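Local coordinates for protein restriction endonuclease S subunits (Thermoanaerobacter tengcongensis, PDB 3OKG) that probably recognises the target DNA sequence as the specificity (S) subunit of a type I restriction-modification methyltransferase built from M and S polypeptides, at residues 216-221 / 228-233; 237-242 / 353-358. One frame throughout, in Å; residues are numbered along the deposited sequence.

Contact 1: residues 216-221 / 228-233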
# COMPACT_ATOMS: atom_id res chain seq x y z
N VAL A 216 17.21 27.22 -2.32
CA VAL A 216 18.59 27.12 -2.81
C VAL A 216 18.67 27.37 -4.30
O VAL A 216 19.74 27.67 -4.83
CB VAL A 216 19.25 25.75 -2.47
CG1 VAL A 216 19.29 25.52 -0.97
CG2 VAL A 216 18.52 24.63 -3.17
N PHE A 217 17.54 27.19 -4.99
CA PHE A 217 17.47 27.37 -6.43
C PHE A 217 16.53 28.52 -6.76
O PHE A 217 15.34 28.32 -7.01
CB PHE A 217 16.99 26.08 -7.11
CG PHE A 217 17.89 24.90 -6.87
CD1 PHE A 217 19.27 25.03 -7.00
CD2 PHE A 217 17.37 23.67 -6.53
CE1 PHE A 217 20.10 23.95 -6.78
CE2 PHE A 217 18.19 22.58 -6.32
CZ PHE A 217 19.56 22.72 -6.44
N PRO A 218 17.08 29.73 -6.76
CA PRO A 218 16.28 30.94 -6.96
C PRO A 218 16.31 31.20 -8.48
O PRO A 218 17.04 30.55 -9.20
CB PRO A 218 17.03 32.06 -6.23
CG PRO A 218 18.22 31.46 -5.59
CD PRO A 218 18.33 30.02 -5.98
N HIS A 219 15.51 32.15 -8.96
CA HIS A 219 15.48 32.46 -10.39
C HIS A 219 16.79 33.13 -10.78
O HIS A 219 17.40 33.82 -9.96
CB HIS A 219 14.30 33.38 -10.70
CG HIS A 219 14.18 33.76 -12.14
ND1 HIS A 219 13.58 32.95 -13.08
CD2 HIS A 219 14.59 34.87 -12.80
CE1 HIS A 219 13.62 33.54 -14.26
NE2 HIS A 219 14.23 34.71 -14.12
N PRO A 220 17.28 32.87 -12.01
CA PRO A 220 18.56 33.50 -12.39
C PRO A 220 18.56 35.00 -12.13
O PRO A 220 17.60 35.67 -12.47
CB PRO A 220 18.65 33.21 -13.90
CG PRO A 220 17.87 31.92 -14.07
CD PRO A 220 16.76 31.97 -13.04
N GLY A 221 19.64 35.52 -11.56
CA GLY A 221 19.73 36.94 -11.27
C GLY A 221 19.36 37.26 -9.84
O GLY A 221 19.80 38.29 -9.29
N TRP A 228 29.08 32.80 -4.26
CA TRP A 228 28.36 31.96 -5.21
C TRP A 228 28.39 32.76 -6.49
O TRP A 228 28.52 33.98 -6.46
CB TRP A 228 26.89 31.81 -4.80
CG TRP A 228 26.58 30.93 -3.60
CD1 TRP A 228 27.31 30.80 -2.45
CD2 TRP A 228 25.42 30.10 -3.45
NE1 TRP A 228 26.67 29.92 -1.59
CE2 TRP A 228 25.50 29.49 -2.17
CE3 TRP A 228 24.31 29.82 -4.26
CZ2 TRP A 228 24.52 28.59 -1.70
CZ3 TRP A 228 23.33 28.94 -3.78
CH2 TRP A 228 23.45 28.34 -2.51
N ARG A 229 28.26 32.09 -7.63
CA ARG A 229 28.12 32.79 -8.90
C ARG A 229 27.02 32.17 -9.72
O ARG A 229 26.85 30.94 -9.72
CB ARG A 229 29.42 32.74 -9.71
CG ARG A 229 30.56 33.59 -9.19
CD ARG A 229 31.85 33.33 -9.97
NE ARG A 229 32.18 31.91 -9.92
CZ ARG A 229 32.33 31.13 -10.99
NH1 ARG A 229 32.20 31.66 -12.21
NH2 ARG A 229 32.62 29.85 -10.85
N TRP A 230 26.28 33.02 -10.44
CA TRP A 230 25.43 32.54 -11.51
C TRP A 230 26.27 32.15 -12.73
O TRP A 230 26.93 33.01 -13.32
CB TRP A 230 24.44 33.62 -11.90
CG TRP A 230 23.29 33.71 -10.98
CD1 TRP A 230 23.01 34.72 -10.09
CD2 TRP A 230 22.24 32.74 -10.83
NE1 TRP A 230 21.83 34.45 -9.42
CE2 TRP A 230 21.35 33.24 -9.85
CE3 TRP A 230 21.97 31.51 -11.44
CZ2 TRP A 230 20.21 32.53 -9.45
CZ3 TRP A 230 20.83 30.81 -11.06
CH2 TRP A 230 19.97 31.33 -10.07
N VAL A 231 26.25 30.88 -13.12
CA VAL A 231 26.97 30.43 -14.32
C VAL A 231 26.04 29.76 -15.31
O VAL A 231 24.96 29.30 -14.94
CB VAL A 231 28.12 29.47 -13.98
CG1 VAL A 231 29.10 30.12 -12.99
CG2 VAL A 231 27.57 28.16 -13.38
N ARG A 232 26.48 29.67 -16.56
CA ARG A 232 25.75 28.90 -17.57
C ARG A 232 26.24 27.46 -17.53
O ARG A 232 27.44 27.21 -17.49
CB ARG A 232 25.96 29.50 -18.96
CG ARG A 232 25.43 30.91 -19.12
CD ARG A 232 25.95 31.57 -20.39
NE ARG A 232 27.41 31.49 -20.47
CZ ARG A 232 28.23 32.39 -19.95
NH1 ARG A 232 29.55 32.25 -20.08
NH2 ARG A 232 27.75 33.44 -19.29
N LEU A 233 25.31 26.51 -17.54
CA LEU A 233 25.69 25.10 -17.37
C LEU A 233 26.87 24.77 -18.29
O LEU A 233 27.79 24.04 -17.90
CB LEU A 233 24.51 24.19 -17.72
CG LEU A 233 24.68 22.71 -17.41
CD1 LEU A 233 25.09 22.51 -15.94
CD2 LEU A 233 23.40 21.95 -17.74
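Trp230 lays one indole face over Pro220 CA, a CH-pi contact, and over the backbone N of Gly221, where the loop after helix 174-216 meets strand 229-232 of the second DNA specificity (target recognition) domain. Its CG lies beside the backbone N and anti to the carbonyl carbon (chi1 -80°), which swings the indole over the loop. Pro220 CA stands 3.5 Å from the centroid of the six-membered ring, 14° off its normal. Gly221 N comes 3.2 Å from Trp230 NE1; both are donors, so no bond joins them, and NE1 instead hydrogen-bonds Ala222 O just beyond. At the rim, Pro218 O lies near the ring plane, 3.2 Å from CH2 of Trp230. An alanine in place of Trp230 would probably leave Pro220 and Gly221 without their aromatic support and Ala222 O without its indole donor, setting the loop free to shift. Val216 O sits at the edge of the Trp228 ring, near its plane, 4.0 Å from CZ3. Further out, Leu224 packs on both Pro218 and Trp230, and Phe217 meets Tyr330 and Trp326 edge-to-face. Strand 229-232 pairs antiparallel with strand 359-362, whose Pro361 touches Trp230; at its end Arg232 N is hydrogen-bonded to Glu235 OE2.

Contact 2: residues 237-242 / 353-358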
# COMPACT_ATOMS: atom_id res chain seq x y z
N CYS A 237 30.15 22.32 -17.18
CA CYS A 237 29.64 21.00 -17.54
C CYS A 237 29.90 20.71 -19.02
O CYS A 237 29.63 21.55 -19.89
CB CYS A 237 28.13 20.95 -17.24
SG CYS A 237 27.45 19.28 -17.11
N ASP A 238 30.45 19.53 -19.31
CA ASP A 238 30.57 19.07 -20.69
C ASP A 238 29.22 18.50 -21.10
O ASP A 238 28.63 17.70 -20.36
CB ASP A 238 31.63 17.98 -20.83
CG ASP A 238 33.01 18.47 -20.47
OD1 ASP A 238 33.29 19.66 -20.67
OD2 ASP A 238 33.82 17.66 -19.97
N ILE A 239 28.73 18.91 -22.26
CA ILE A 239 27.44 18.44 -22.75
C ILE A 239 27.62 17.68 -24.06
O ILE A 239 28.24 18.17 -24.99
CB ILE A 239 26.47 19.61 -22.97
CG1 ILE A 239 26.29 20.39 -21.65
CG2 ILE A 239 25.14 19.11 -23.45
CD1 ILE A 239 25.27 21.49 -21.75
N ILE A 240 27.06 16.48 -24.10
CA ILE A 240 27.24 15.53 -25.20
C ILE A 240 25.85 15.12 -25.70
O ILE A 240 25.11 14.48 -24.96
CB ILE A 240 27.94 14.26 -24.65
CG1 ILE A 240 29.31 14.61 -24.06
CG2 ILE A 240 28.05 13.17 -25.71
CD1 ILE A 240 29.32 14.80 -22.54
N MET A 241 25.47 15.50 -26.92
CA MET A 241 24.17 15.08 -27.44
C MET A 241 24.30 13.67 -28.02
O MET A 241 25.19 13.41 -28.82
CB MET A 241 23.66 16.02 -28.53
CG MET A 241 23.48 17.48 -28.13
SD MET A 241 22.27 17.73 -26.82
CE MET A 241 23.34 17.55 -25.42
N GLY A 242 23.42 12.75 -27.63
CA GLY A 242 23.54 11.38 -28.10
C GLY A 242 23.23 11.24 -29.59
O GLY A 242 22.53 12.09 -30.17
N LYS A 353 22.67 23.82 -27.35
CA LYS A 353 22.71 25.21 -26.94
C LYS A 353 21.74 25.50 -25.79
O LYS A 353 22.11 26.17 -24.84
CB LYS A 353 22.47 26.13 -28.14
CG LYS A 353 23.72 26.85 -28.61
CD LYS A 353 24.07 27.99 -27.65
CE LYS A 353 24.93 29.07 -28.30
NZ LYS A 353 24.77 30.40 -27.61
N ASP A 354 20.53 24.96 -25.88
CA ASP A 354 19.56 25.06 -24.78
C ASP A 354 20.20 24.67 -23.46
O ASP A 354 20.22 25.46 -22.51
CB ASP A 354 18.36 24.16 -25.05
CG ASP A 354 17.49 24.68 -26.19
OD1 ASP A 354 17.70 25.84 -26.60
OD2 ASP A 354 16.61 23.93 -26.65
N LEU A 355 20.74 23.46 -23.41
CA LEU A 355 21.34 22.93 -22.19
C LEU A 355 22.49 23.79 -21.73
O LEU A 355 22.61 24.08 -20.55
CB LEU A 355 21.86 21.51 -22.42
CG LEU A 355 21.08 20.33 -21.86
CD1 LEU A 355 19.63 20.69 -21.57
CD2 LEU A 355 21.18 19.13 -22.80
N GLN A 356 23.34 24.20 -22.66
CA GLN A 356 24.50 25.00 -22.30
C GLN A 356 24.08 26.35 -21.72
O GLN A 356 24.82 26.95 -20.93
CB GLN A 356 25.39 25.23 -23.52
CG GLN A 356 26.13 23.99 -24.04
CD GLN A 356 26.97 24.30 -25.27
OE1 GLN A 356 26.62 25.18 -26.06
NE2 GLN A 356 28.08 23.59 -25.43
N ASN A 357 22.91 26.84 -22.12
CA ASN A 357 22.46 28.19 -21.76
C ASN A 357 21.68 28.27 -20.46
O ASN A 357 21.36 29.37 -20.00
CB ASN A 357 21.59 28.76 -22.87
CG ASN A 357 22.39 29.32 -24.02
OD1 ASN A 357 23.59 29.57 -23.88
ND2 ASN A 357 21.73 29.53 -25.16
N VAL A 358 21.33 27.12 -19.89
CA VAL A 358 20.65 27.05 -18.60
C VAL A 358 21.49 27.71 -17.53
O VAL A 358 22.63 27.29 -17.31
CB VAL A 358 20.43 25.57 -18.21
CG1 VAL A 358 19.88 25.46 -16.79
CG2 VAL A 358 19.50 24.89 -19.22
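Ile239 sets its CG1 branch beside the backbone N and anti to the carbonyl carbon (chi1 -58°), and an extended second torsion then carries CD1 straight out to the helix. The methyl ends against the backbone, 3.4 Å from Gln356 N. Its contact with Leu355 CB, at 3.5 Å, is tighter than usual for two carbons. On the next residue it meets the side chain as well, with Gln356 CG 3.5 Å from Ile239 CD1. The other branch, CG2, faces Leu355 CD2 at 4.0 Å, so both arms of Ile239 rest on the leucine. Met241 starts the same way, CG beside the backbone N, but its chain bends at chi2 and again at chi3 (89°), which folds the terminal methyl back until CE is 3.7 Å from Leu355 CD2. That one leucine methyl is therefore touched by Ile239 and Met241 together. This is helix-on-sheet packing within the second DNA specificity (target recognition) domain: strand 237-241, an outermost strand of a four-stranded antiparallel sheet, runs nearly antiparallel to helix 353-357, at 163° and with the axes 9.2 Å apart. Ile239 points its CB toward the helix and Met241 brings its end round to it, while the CB atoms of Asp238 and Ile240 point away. Asp238 instead makes a salt bridge with Arg319. Strand 313-318 extends the apolar layer: Leu316 lies against Ile239, and Ala314 against both Met241 and Leu355. Lys352, at the start of the helix, also packs on Ile239 and Met241. No hydrogen bond crosses between the two segments; Gln356 contributes the aliphatic part of its side chain, and its backbone is hydrogen-bonded to Gly234, in the short helix 233-236 that precedes the strand.

Overall arrangement
Contacts 1 and 2 follow one another along the chain, their centres about 16 Å apart. Contact 1 lies at the surface, where the loop after helix 174-216 meets strand 229-232, and depends on an aromatic face set against backbone. Contact 2 is partly buried, with Ile239 and Leu355 inside, and joins strand 237-241 to helix 352-357 through aliphatic side chains. They share no segment, but the short helix 233-236 links their strands, and strand 359-362, partner of 229-232, follows the helix of contact 2. They meet directly at Leu233 N and Val358 O, a probable hydrogen bond of 2.8 Å, while Arg232 CB packs on Gln356 O.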